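Local coordinates for protein archeaosine synthase QueF-Like (Pyrobaculum calidifontis, PDB 5K0P) that converts the nitrile of preQ0 in the tRNA D-loop to the formamidine of archaeosine, using free ammonium and working as a tunnel-fold homodecamer, at residues 36-39 against 40-44; 53-57 against 58-62; 71-74 against 75-79. All coordinates share one frame; numbering follows the deposited sequence.

How the contacts relate
The three contacts are local turns and caps that follow one another along the chain and bound the two helices lying against the antiparallel sheet. Contact 1 (36-39 with 40-44) carries strand 27-37 into helix 45-53; contact 2 (53-57 with 58-62) joins that helix to helix 62-77; contact 3 (71-74 with 75-79) ends helix 62-77 before strand 81-90. Contacts 1 and 3 touch, their centres about 9 Å apart. Contact 2 lies across the chain's centre from contact 1, about 24 Å away between centres, yet touches contact 3, where Tyr55 and Ser54 meet Lys72 (centres about 19 Å apart). Leu43, Ala44 and His62 belong to substrate sites shared between adjacent subunits.

Contact 1: 36-39 against 40-44; sequences YIPR and GAVLA
Tyr36 reaches across the turn with its phenol oxygen, and Leu43 N donates a hydrogen bond to Tyr36 OH at 2.8 Å, bent to an N-H...O angle of 149°. This is the close-packed side. With CG between the backbone N and the carbonyl carbon (chi1 76°), the tyrosine ring swings across to Leu43. Ring and leucine side chain cross at about a right angle, CZ of Tyr36 lying 3.9 Å from CB of Leu43. Val42 adds its CG1 methyl 3.6 Å from Tyr36 OH. A water in the plane of the ring, at its edge, lies 2.5 Å from Tyr36 OH and donates to Leu43 O. The hydroxyl thus takes Leu43 N directly and is linked to Leu43 O through the water. Phenylalanine in place of Tyr36 would probably leave Leu43 N without its acceptor and the bridging water without one of its mates.

Packing loosens toward the bend. Pro38 and Val42 lie side by side, pointing the same way, with CG of Pro38 4.2 Å from CG2 of Val42. A second water takes the N-H of Arg39 and donates to Ala41 O. Gly40, exposed and poorly ordered, suits the turn because its phi is positive.

Leu43, a substrate-binding residue, packs on Phe48 and Met51 of helix 45-53 and on Ala76 and Val77 of helix 62-77, while Tyr36 and Pro38 rest on Val11 of strand 10-20.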
ATOM      1  N   TYR A  36       9.412 -23.409 -10.359  1.00 20.31           N
ATOM      2  CA  TYR A  36      10.200 -24.405 -11.073  1.00 21.96           C
ATOM      3  C   TYR A  36      10.348 -24.198 -12.573  1.00 23.31           C
ATOM      4  O   TYR A  36       9.579 -23.491 -13.188  1.00 21.09           O
ATOM      5  CB  TYR A  36       9.601 -25.815 -10.788  1.00 23.23           C
ATOM      6  CG  TYR A  36       8.354 -26.106 -11.536  1.00 21.66           C
ATOM      7  CD1 TYR A  36       7.166 -25.588 -11.106  1.00 18.74           C
ATOM      8  CD2 TYR A  36       8.378 -26.884 -12.712  1.00 25.18           C
ATOM      9  CE1 TYR A  36       5.978 -25.848 -11.830  1.00 21.23           C
ATOM     10  CE2 TYR A  36       7.198 -27.153 -13.447  1.00 22.80           C
ATOM     11  CZ  TYR A  36       6.007 -26.618 -13.004  1.00 22.05           C
ATOM     12  OH  TYR A  36       4.823 -26.798 -13.749  1.00 23.55           O
ATOM     13  N   ILE A  37      11.373 -24.831 -13.164  1.00 27.33           N
ATOM     14  CA  ILE A  37      11.560 -24.815 -14.613  1.00 28.36           C
ATOM     15  C   ILE A  37      11.096 -26.132 -15.148  1.00 31.79           C
ATOM     16  O   ILE A  37      11.679 -27.182 -14.782  1.00 34.73           O
ATOM     17  CB  ILE A  37      13.021 -24.619 -15.011  1.00 30.60           C
ATOM     18  CG1 ILE A  37      13.472 -23.289 -14.486  1.00 30.58           C
ATOM     19  CG2 ILE A  37      13.205 -24.670 -16.573  1.00 33.51           C
ATOM     20  CD1 ILE A  37      14.901 -22.989 -14.743  1.00 33.39           C
ATOM     21  N   PRO A  38      10.065 -26.115 -16.030  1.00 30.64           N
ATOM     22  CA  PRO A  38       9.593 -27.347 -16.637  1.00 30.87           C
ATOM     23  C   PRO A  38      10.656 -27.896 -17.554  1.00 35.49           C
ATOM     24  O   PRO A  38      11.425 -27.086 -18.155  1.00 28.62           O
ATOM     25  CB  PRO A  38       8.386 -26.895 -17.469  1.00 31.35           C
ATOM     26  CG  PRO A  38       7.918 -25.646 -16.805  1.00 28.74           C
ATOM     27  CD  PRO A  38       9.194 -24.974 -16.367  1.00 28.34           C
ATOM     28  N   ARG A  39      10.709 -29.254 -17.619  1.00 36.95           N
ATOM     29  CA  ARG A  39      11.418 -29.988 -18.666  1.00 37.37           C
ATOM     30  C   ARG A  39      10.479 -31.019 -19.292  1.00 39.07           C
ATOM     31  O   ARG A  39      10.387 -32.187 -18.844  1.00 44.23           O
ATOM     32  CB  ARG A  39      12.701 -30.688 -18.154  1.00 39.85           C
ATOM     33  CG  ARG A  39      13.455 -31.335 -19.348  1.00 50.71           C
ATOM     34  CD  ARG A  39      14.504 -32.394 -18.991  1.00 64.28           C
ATOM     35  NE  ARG A  39      15.710 -31.831 -18.373  1.00 75.78           N
ATOM     36  CZ  ARG A  39      16.066 -31.888 -17.072  1.00 71.50           C
ATOM     37  NH1 ARG A  39      17.207 -31.292 -16.695  1.00 62.54           N
ATOM     38  NH2 ARG A  39      15.327 -32.510 -16.137  1.00 67.08           N
ATOM     39  N   GLY A  40       9.749 -30.607 -20.304  1.00 43.78           N
ATOM     40  CA  GLY A  40       8.706 -31.489 -20.874  1.00 61.36           C
ATOM     41  C   GLY A  40       7.610 -32.105 -19.978  1.00 62.69           C
ATOM     42  O   GLY A  40       6.942 -33.094 -20.380  1.00 74.56           O
ATOM     43  N   ALA A  41       7.430 -31.546 -18.786  1.00 53.74           N
ATOM     44  CA  ALA A  41       6.212 -31.755 -18.055  1.00 46.03           C
ATOM     45  C   ALA A  41       5.982 -30.535 -17.176  1.00 42.68           C
ATOM     46  O   ALA A  41       6.895 -30.049 -16.430  1.00 37.24           O
ATOM     47  CB  ALA A  41       6.279 -33.035 -17.226  1.00 48.89           C
ATOM     48  N   VAL A  42       4.771 -30.011 -17.335  1.00 37.20           N
ATOM     49  CA  VAL A  42       4.202 -29.003 -16.483  1.00 37.76           C
ATOM     50  C   VAL A  42       3.383 -29.704 -15.410  1.00 36.99           C
ATOM     51  O   VAL A  42       2.602 -30.635 -15.708  1.00 31.49           O
ATOM     52  CB  VAL A  42       3.323 -28.003 -17.281  1.00 36.76           C
ATOM     53  CG1 VAL A  42       2.419 -27.180 -16.358  1.00 39.65           C
ATOM     54  CG2 VAL A  42       4.255 -27.126 -18.086  1.00 37.78           C
ATOM     55  N   LEU A  43       3.594 -29.275 -14.173  1.00 32.07           N
ATOM     56  CA  LEU A  43       2.800 -29.768 -13.035  1.00 29.04           C
ATOM     57  C   LEU A  43       1.356 -29.193 -13.114  1.00 28.75           C
ATOM     58  O   LEU A  43       1.167 -27.981 -13.105  1.00 27.24           O
ATOM     59  CB  LEU A  43       3.468 -29.365 -11.738  1.00 29.07           C
ATOM     60  CG  LEU A  43       2.738 -29.831 -10.461  1.00 28.17           C
ATOM     61  CD1 LEU A  43       2.719 -31.350 -10.465  1.00 30.47           C
ATOM     62  CD2 LEU A  43       3.377 -29.340  -9.186  1.00 26.97           C
ATOM     63  N   ALA A  44       0.363 -30.084 -13.231  1.00 26.99           N
ATOM     64  CA  ALA A  44      -1.031 -29.637 -13.300  1.00 27.40           C
ATOM     65  C   ALA A  44      -1.357 -28.941 -12.002  1.00 28.17           C
ATOM     66  O   ALA A  44      -0.949 -29.394 -10.933  1.00 25.89           O
ATOM     67  CB  ALA A  44      -2.009 -30.806 -13.501  1.00 28.21           C
TER
HETATM   68  O   HOH W   1       2.643 -25.799 -13.016  1.00 22.62           O
HETATM   69  O   HOH W   2       9.366 -30.536 -15.767  1.00 39.16           O

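Contact 2: 53-57 against 58-62; sequences DSYRG and REILH
Tyr55 and Arg58 are tied first through the backbone: Arg58 N donates to Tyr55 O at 2.8 Å with an N-H...O angle of 160°. The bond closes a type II turn from Tyr55 to Arg58. Gly57 suits the turn because its phi is positive. A type I turn from Asp53 to Arg56 has its own bond, from Arg56 N to Asp53 O at 3.1 Å. The two turns, which share Tyr55 and Arg56, begin the connection between helix 45-53 and helix 62-77.

Packing between side chains is the second kind of interaction. Tyr55 and Arg58 run side by side, pointing the same way, with the ring and guanidinium planes 35° apart and NH1 of Arg58 3.8 Å from CE1 of Tyr55. The arginine gets there by extension: its CG is anti to the backbone N (chi1 180°) and the chain stays straight as far as NE. Ile60 completes the cluster with the far end of its side chain. Its CD1 is 4.1 Å from CE1 of Tyr55 and also lies 3.6 Å above one face of the Arg58 guanidinium, shifted toward the rim. Isoleucine suits the place by its reach, which brings an apolar methyl onto both flat groups. Ser54 OG sits over the centre of one face of the tyrosine ring.

Polar links make the third group. A water in the guanidinium plane donates to Ser54 OG while accepting from Arg58 NH1 at 2.8 Å. The hydroxyl of Tyr55 is hydrogen-bonded to Asp68 on helix 62-77, and Glu59 forms a salt bridge with Lys25.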
ATOM      1  N   ASP A  53      -2.772 -29.874  -0.112  1.00 20.33           N
ATOM      2  CA  ASP A  53      -3.826 -30.315   0.792  1.00 22.88           C
ATOM      3  C   ASP A  53      -3.497 -31.624   1.486  1.00 21.87           C
ATOM      4  O   ASP A  53      -4.119 -31.929   2.460  1.00 23.08           O
ATOM      5  CB  ASP A  53      -5.173 -30.452   0.074  1.00 24.72           C
ATOM      6  CG  ASP A  53      -5.755 -29.106  -0.313  1.00 25.78           C
ATOM      7  OD1 ASP A  53      -5.321 -28.106   0.246  1.00 26.11           O
ATOM      8  OD2 ASP A  53      -6.595 -28.994  -1.205  1.00 24.85           O
ATOM      9  N   SER A  54      -2.539 -32.393   0.979  1.00 23.02           N
ATOM     10  CA  SER A  54      -2.236 -33.659   1.632  1.00 24.60           C
ATOM     11  C   SER A  54      -1.820 -33.501   3.061  1.00 24.20           C
ATOM     12  O   SER A  54      -1.905 -34.463   3.813  1.00 22.92           O
ATOM     13  CB  SER A  54      -1.165 -34.463   0.878  1.00 24.42           C
ATOM     14  OG  SER A  54       0.102 -33.816   0.910  1.00 21.92           O
ATOM     15  N   TYR A  55      -1.316 -32.330   3.434  1.00 22.63           N
ATOM     16  CA  TYR A  55      -0.761 -32.086   4.782  1.00 23.67           C
ATOM     17  C   TYR A  55      -1.845 -31.740   5.839  1.00 20.93           C
ATOM     18  O   TYR A  55      -1.562 -31.668   7.040  1.00 22.86           O
ATOM     19  CB  TYR A  55       0.331 -30.978   4.733  1.00 21.89           C
ATOM     20  CG  TYR A  55       1.490 -31.318   3.840  1.00 20.62           C
ATOM     21  CD1 TYR A  55       2.422 -32.231   4.222  1.00 21.69           C
ATOM     22  CD2 TYR A  55       1.656 -30.690   2.586  1.00 19.32           C
ATOM     23  CE1 TYR A  55       3.463 -32.592   3.344  1.00 24.22           C
ATOM     24  CE2 TYR A  55       2.639 -31.062   1.715  1.00 18.82           C
ATOM     25  CZ  TYR A  55       3.579 -31.985   2.087  1.00 20.24           C
ATOM     26  OH  TYR A  55       4.619 -32.309   1.187  1.00 22.19           O
ATOM     27  N   ARG A  56      -3.078 -31.523   5.383  1.00 20.35           N
ATOM     28  CA  ARG A  56      -4.166 -31.182   6.291  1.00 20.72           C
ATOM     29  C   ARG A  56      -4.277 -32.366   7.256  1.00 21.80           C
ATOM     30  O   ARG A  56      -4.231 -33.503   6.859  1.00 18.42           O
ATOM     31  CB  ARG A  56      -5.496 -31.034   5.567  1.00 22.09           C
ATOM     32  CG  ARG A  56      -5.661 -29.780   4.682  1.00 21.37           C
ATOM     33  CD  ARG A  56      -6.943 -29.815   3.856  1.00 22.94           C
ATOM     34  NE  ARG A  56      -8.065 -29.434   4.687  1.00 23.78           N
ATOM     35  CZ  ARG A  56      -8.291 -28.242   5.189  1.00 25.50           C
ATOM     36  NH1 ARG A  56      -7.508 -27.222   4.880  1.00 23.82           N
ATOM     37  NH2 ARG A  56      -9.368 -28.038   5.977  1.00 31.84           N
ATOM     38  N   GLY A  57      -4.344 -32.067   8.512  1.00 21.78           N
ATOM     39  CA  GLY A  57      -4.374 -33.091   9.537  1.00 24.40           C
ATOM     40  C   GLY A  57      -3.097 -33.824   9.827  1.00 24.43           C
ATOM     41  O   GLY A  57      -3.126 -34.632  10.713  1.00 22.85           O
ATOM     42  N   ARG A  58      -1.997 -33.508   9.136  1.00 24.06           N
ATOM     43  CA  ARG A  58      -0.755 -34.252   9.317  1.00 22.94           C
ATOM     44  C   ARG A  58       0.176 -33.434  10.221  1.00 21.42           C
ATOM     45  O   ARG A  58       0.349 -32.214  10.082  1.00 21.72           O
ATOM     46  CB  ARG A  58      -0.133 -34.528   7.954  1.00 26.70           C
ATOM     47  CG  ARG A  58       1.197 -35.309   8.012  1.00 34.44           C
ATOM     48  CD  ARG A  58       1.767 -35.699   6.610  1.00 44.31           C
ATOM     49  NE  ARG A  58       3.208 -36.005   6.680  1.00 41.15           N
ATOM     50  CZ  ARG A  58       4.022 -36.263   5.656  1.00 45.32           C
ATOM     51  NH1 ARG A  58       3.601 -36.204   4.409  1.00 49.28           N
ATOM     52  NH2 ARG A  58       5.310 -36.552   5.882  1.00 45.37           N
ATOM     53  N   GLU A  59       0.760 -34.112  11.173  1.00 22.59           N
ATOM     54  CA  GLU A  59       1.717 -33.506  12.101  1.00 24.70           C
ATOM     55  C   GLU A  59       3.047 -33.503  11.418  1.00 22.80           C
ATOM     56  O   GLU A  59       3.621 -34.544  11.130  1.00 24.85           O
ATOM     57  CB  GLU A  59       1.842 -34.299  13.454  1.00 25.57           C
ATOM     58  CG  GLU A  59       0.610 -34.108  14.356  1.00 24.78           C
ATOM     59  CD  GLU A  59       0.742 -34.633  15.779  1.00 25.75           C
ATOM     60  OE1 GLU A  59       1.895 -34.921  16.261  1.00 27.93           O
ATOM     61  OE2 GLU A  59      -0.374 -34.740  16.415  1.00 28.04           O
ATOM     62  N   ILE A  60       3.551 -32.322  11.170  1.00 23.73           N
ATOM     63  CA  ILE A  60       4.791 -32.202  10.430  1.00 26.70           C
ATOM     64  C   ILE A  60       5.322 -30.820  10.637  1.00 26.01           C
ATOM     65  O   ILE A  60       4.548 -29.887  10.538  1.00 25.36           O
ATOM     66  CB  ILE A  60       4.583 -32.472   8.923  1.00 26.63           C
ATOM     67  CG1 ILE A  60       5.940 -32.414   8.176  1.00 24.39           C
ATOM     68  CG2 ILE A  60       3.527 -31.565   8.251  1.00 25.43           C
ATOM     69  CD1 ILE A  60       5.801 -32.901   6.748  1.00 27.86           C
ATOM     70  N   LEU A  61       6.601 -30.675  10.948  1.00 22.43           N
ATOM     71  CA  LEU A  61       7.186 -29.312  11.084  1.00 27.02           C
ATOM     72  C   LEU A  61       7.256 -28.607   9.707  1.00 24.93           C
ATOM     73  O   LEU A  61       7.459 -29.288   8.683  1.00 24.16           O
ATOM     74  CB  LEU A  61       8.619 -29.392  11.610  1.00 27.10           C
ATOM     75  CG  LEU A  61       8.729 -29.968  12.981  1.00 30.82           C
ATOM     76  CD1 LEU A  61      10.190 -30.261  13.230  1.00 34.70           C
ATOM     77  CD2 LEU A  61       8.139 -29.048  14.048  1.00 33.05           C
ATOM     78  N   HIS A  62       7.052 -27.279   9.657  1.00 25.66           N
ATOM     79  CA  HIS A  62       7.172 -26.607   8.342  1.00 28.23           C
ATOM     80  C   HIS A  62       8.554 -26.755   7.659  1.00 27.56           C
ATOM     81  O   HIS A  62       8.634 -26.807   6.411  1.00 25.56           O
ATOM     82  CB  HIS A  62       6.626 -25.156   8.345  1.00 28.25           C
ATOM     83  CG  HIS A  62       5.129 -25.091   8.577  1.00 26.41           C
ATOM     84  ND1 HIS A  62       4.454 -23.934   8.926  1.00 26.31           N
ATOM     85  CD2 HIS A  62       4.189 -26.078   8.542  1.00 27.91           C
ATOM     86  CE1 HIS A  62       3.166 -24.201   9.070  1.00 31.18           C
ATOM     87  NE2 HIS A  62       2.982 -25.508   8.858  1.00 29.03           N
TER
HETATM   88  O   HOH W   3       1.235 -35.487   3.116  1.00 39.40           O

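Contact 3: 71-74 against 75-79; sequences EKVK and AAVNP
The C-terminal end of helix 62-77 is formed here, where Glu71 to Lys74 provide the carbonyls for the last turn. Each N-H from Ala75 to Val77 bonds to the carbonyl four residues back, on Glu71, Lys72 and Val73 in that order, with Val77 N 3.1 Å from Val73 O. Asn78 N then bonds to Lys74 O at 2.8 Å, with a more bent N-H...O angle of 139°, as the chain begins to leave the helix.

Side chains follow the same spacing. CG1 of Val73 meets CG2 of Val77 at 4.3 Å, two buried valines one turn apart. A small residue suits position 76, because Ala76 packs closely on Leu43 and on Glu47 and Met51 of helix 45-53; Ala75, by contrast, is exposed. Pro79 has no N-H to offer, and its CD rests 3.8 Å from CA of Lys74, folding back on the last turn.

Lys74 bends at chi3 and chi4 (67° and 74°), which turns its amine back toward the helix end. There NZ of Lys74 gives a hydrogen to a water at 3.1 Å, and that water donates to Pro79 O; the amine is also bonded to Ser101. Asn78 is the first residue to leave helical angles and has positive phi, a conformation asparagine takes more readily than most non-glycine residues. Followed by a proline that cannot donate a further helical N-H bond, it makes a helix C-terminus that turns the chain toward strand 81-90.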
ATOM      1  N   GLU A  71      10.311 -32.613  -2.691  1.00 30.27           N
ATOM      2  CA  GLU A  71      10.509 -33.987  -3.111  1.00 33.23           C
ATOM      3  C   GLU A  71       9.287 -34.444  -3.872  1.00 28.76           C
ATOM      4  O   GLU A  71       9.493 -35.115  -4.890  1.00 38.68           O
ATOM      5  CB  GLU A  71      10.914 -34.939  -1.985  1.00 35.47           C
ATOM      6  CG  GLU A  71      12.387 -34.801  -1.561  1.00 42.15           C
ATOM      7  CD  GLU A  71      13.439 -34.923  -2.748  1.00 51.68           C
ATOM      8  OE1 GLU A  71      13.392 -35.804  -3.677  1.00 50.18           O
ATOM      9  OE2 GLU A  71      14.369 -34.095  -2.760  1.00 59.67           O
ATOM     10  N   LYS A  72       8.067 -34.033  -3.470  1.00 25.61           N
ATOM     11  CA  LYS A  72       6.894 -34.358  -4.254  1.00 29.04           C
ATOM     12  C   LYS A  72       6.911 -33.809  -5.661  1.00 28.24           C
ATOM     13  O   LYS A  72       6.548 -34.526  -6.643  1.00 25.69           O
ATOM     14  CB  LYS A  72       5.633 -33.872  -3.581  1.00 28.20           C
ATOM     15  CG  LYS A  72       5.216 -34.849  -2.525  1.00 34.18           C
ATOM     16  CD  LYS A  72       4.400 -34.176  -1.468  1.00 37.18           C
ATOM     17  CE  LYS A  72       4.029 -35.164  -0.384  1.00 39.60           C
ATOM     18  NZ  LYS A  72       2.645 -35.493  -0.638  1.00 41.56           N
ATOM     19  N   VAL A  73       7.323 -32.540  -5.769  1.00 27.08           N
ATOM     20  CA  VAL A  73       7.342 -31.870  -7.063  1.00 27.66           C
ATOM     21  C   VAL A  73       8.456 -32.455  -7.942  1.00 29.31           C
ATOM     22  O   VAL A  73       8.246 -32.663  -9.119  1.00 30.74           O
ATOM     23  CB  VAL A  73       7.500 -30.344  -6.946  1.00 25.33           C
ATOM     24  CG1 VAL A  73       7.610 -29.700  -8.348  1.00 26.92           C
ATOM     25  CG2 VAL A  73       6.332 -29.767  -6.175  1.00 24.65           C
ATOM     26  N   LYS A  74       9.600 -32.754  -7.376  1.00 29.20           N
ATOM     27  CA  LYS A  74      10.653 -33.318  -8.185  1.00 32.95           C
ATOM     28  C   LYS A  74      10.241 -34.666  -8.702  1.00 36.83           C
ATOM     29  O   LYS A  74      10.564 -35.014  -9.857  1.00 37.28           O
ATOM     30  CB  LYS A  74      11.932 -33.510  -7.406  1.00 36.37           C
ATOM     31  CG  LYS A  74      12.766 -32.263  -7.298  1.00 39.22           C
ATOM     32  CD  LYS A  74      13.865 -32.420  -6.282  1.00 43.92           C
ATOM     33  CE  LYS A  74      14.937 -33.445  -6.674  1.00 44.68           C
ATOM     34  NZ  LYS A  74      15.746 -32.786  -7.730  1.00 43.25           N
ATOM     35  N   ALA A  75       9.546 -35.440  -7.873  1.00 35.32           N
ATOM     36  CA  ALA A  75       9.135 -36.755  -8.307  1.00 36.68           C
ATOM     37  C   ALA A  75       8.077 -36.713  -9.417  1.00 35.20           C
ATOM     38  O   ALA A  75       8.149 -37.527 -10.346  1.00 36.32           O
ATOM     39  CB  ALA A  75       8.672 -37.637  -7.132  1.00 40.64           C
ATOM     40  N   ALA A  76       7.123 -35.780  -9.333  1.00 34.52           N
ATOM     41  CA  ALA A  76       6.120 -35.620 -10.360  1.00 33.63           C
ATOM     42  C   ALA A  76       6.662 -35.130 -11.717  1.00 37.61           C
ATOM     43  O   ALA A  76       6.201 -35.619 -12.728  1.00 39.03           O
ATOM     44  CB  ALA A  76       5.024 -34.685  -9.887  1.00 31.22           C
ATOM     45  N   VAL A  77       7.591 -34.165 -11.758  1.00 30.16           N
ATOM     46  CA  VAL A  77       8.015 -33.608 -13.066  1.00 31.25           C
ATOM     47  C   VAL A  77       9.479 -33.444 -13.295  1.00 32.07           C
ATOM     48  O   VAL A  77       9.831 -32.864 -14.289  1.00 29.61           O
ATOM     49  CB  VAL A  77       7.322 -32.253 -13.395  1.00 27.90           C
ATOM     50  CG1 VAL A  77       5.811 -32.380 -13.353  1.00 28.76           C
ATOM     51  CG2 VAL A  77       7.726 -31.171 -12.410  1.00 35.33           C
ATOM     52  N   ASN A  78      10.328 -33.949 -12.409  1.00 34.15           N
ATOM     53  CA  ASN A  78      11.785 -33.925 -12.576  1.00 36.91           C
ATOM     54  C   ASN A  78      12.313 -32.661 -13.209  1.00 35.25           C
ATOM     55  O   ASN A  78      12.911 -32.748 -14.271  1.00 39.00           O
ATOM     56  CB  ASN A  78      12.239 -35.159 -13.389  1.00 42.01           C
ATOM     57  CG  ASN A  78      11.778 -36.472 -12.753  1.00 49.37           C
ATOM     58  OD1 ASN A  78      10.699 -37.060 -13.120  1.00 54.17           O
ATOM     59  ND2 ASN A  78      12.558 -36.929 -11.755  1.00 47.47           N
ATOM     60  N   PRO A  79      12.049 -31.481 -12.590  1.00 32.44           N
ATOM     61  CA  PRO A  79      12.449 -30.229 -13.200  1.00 32.73           C
ATOM     62  C   PRO A  79      13.884 -29.955 -12.850  1.00 32.56           C
ATOM     63  O   PRO A  79      14.301 -30.399 -11.817  1.00 32.04           O
ATOM     64  CB  PRO A  79      11.545 -29.212 -12.507  1.00 31.81           C
ATOM     65  CG  PRO A  79      11.323 -29.783 -11.201  1.00 32.50           C
ATOM     66  CD  PRO A  79      11.389 -31.248 -11.299  1.00 30.94           C
TER
HETATM   67  O   HOH W   4      14.285 -33.020 -10.501  1.00 37.75           O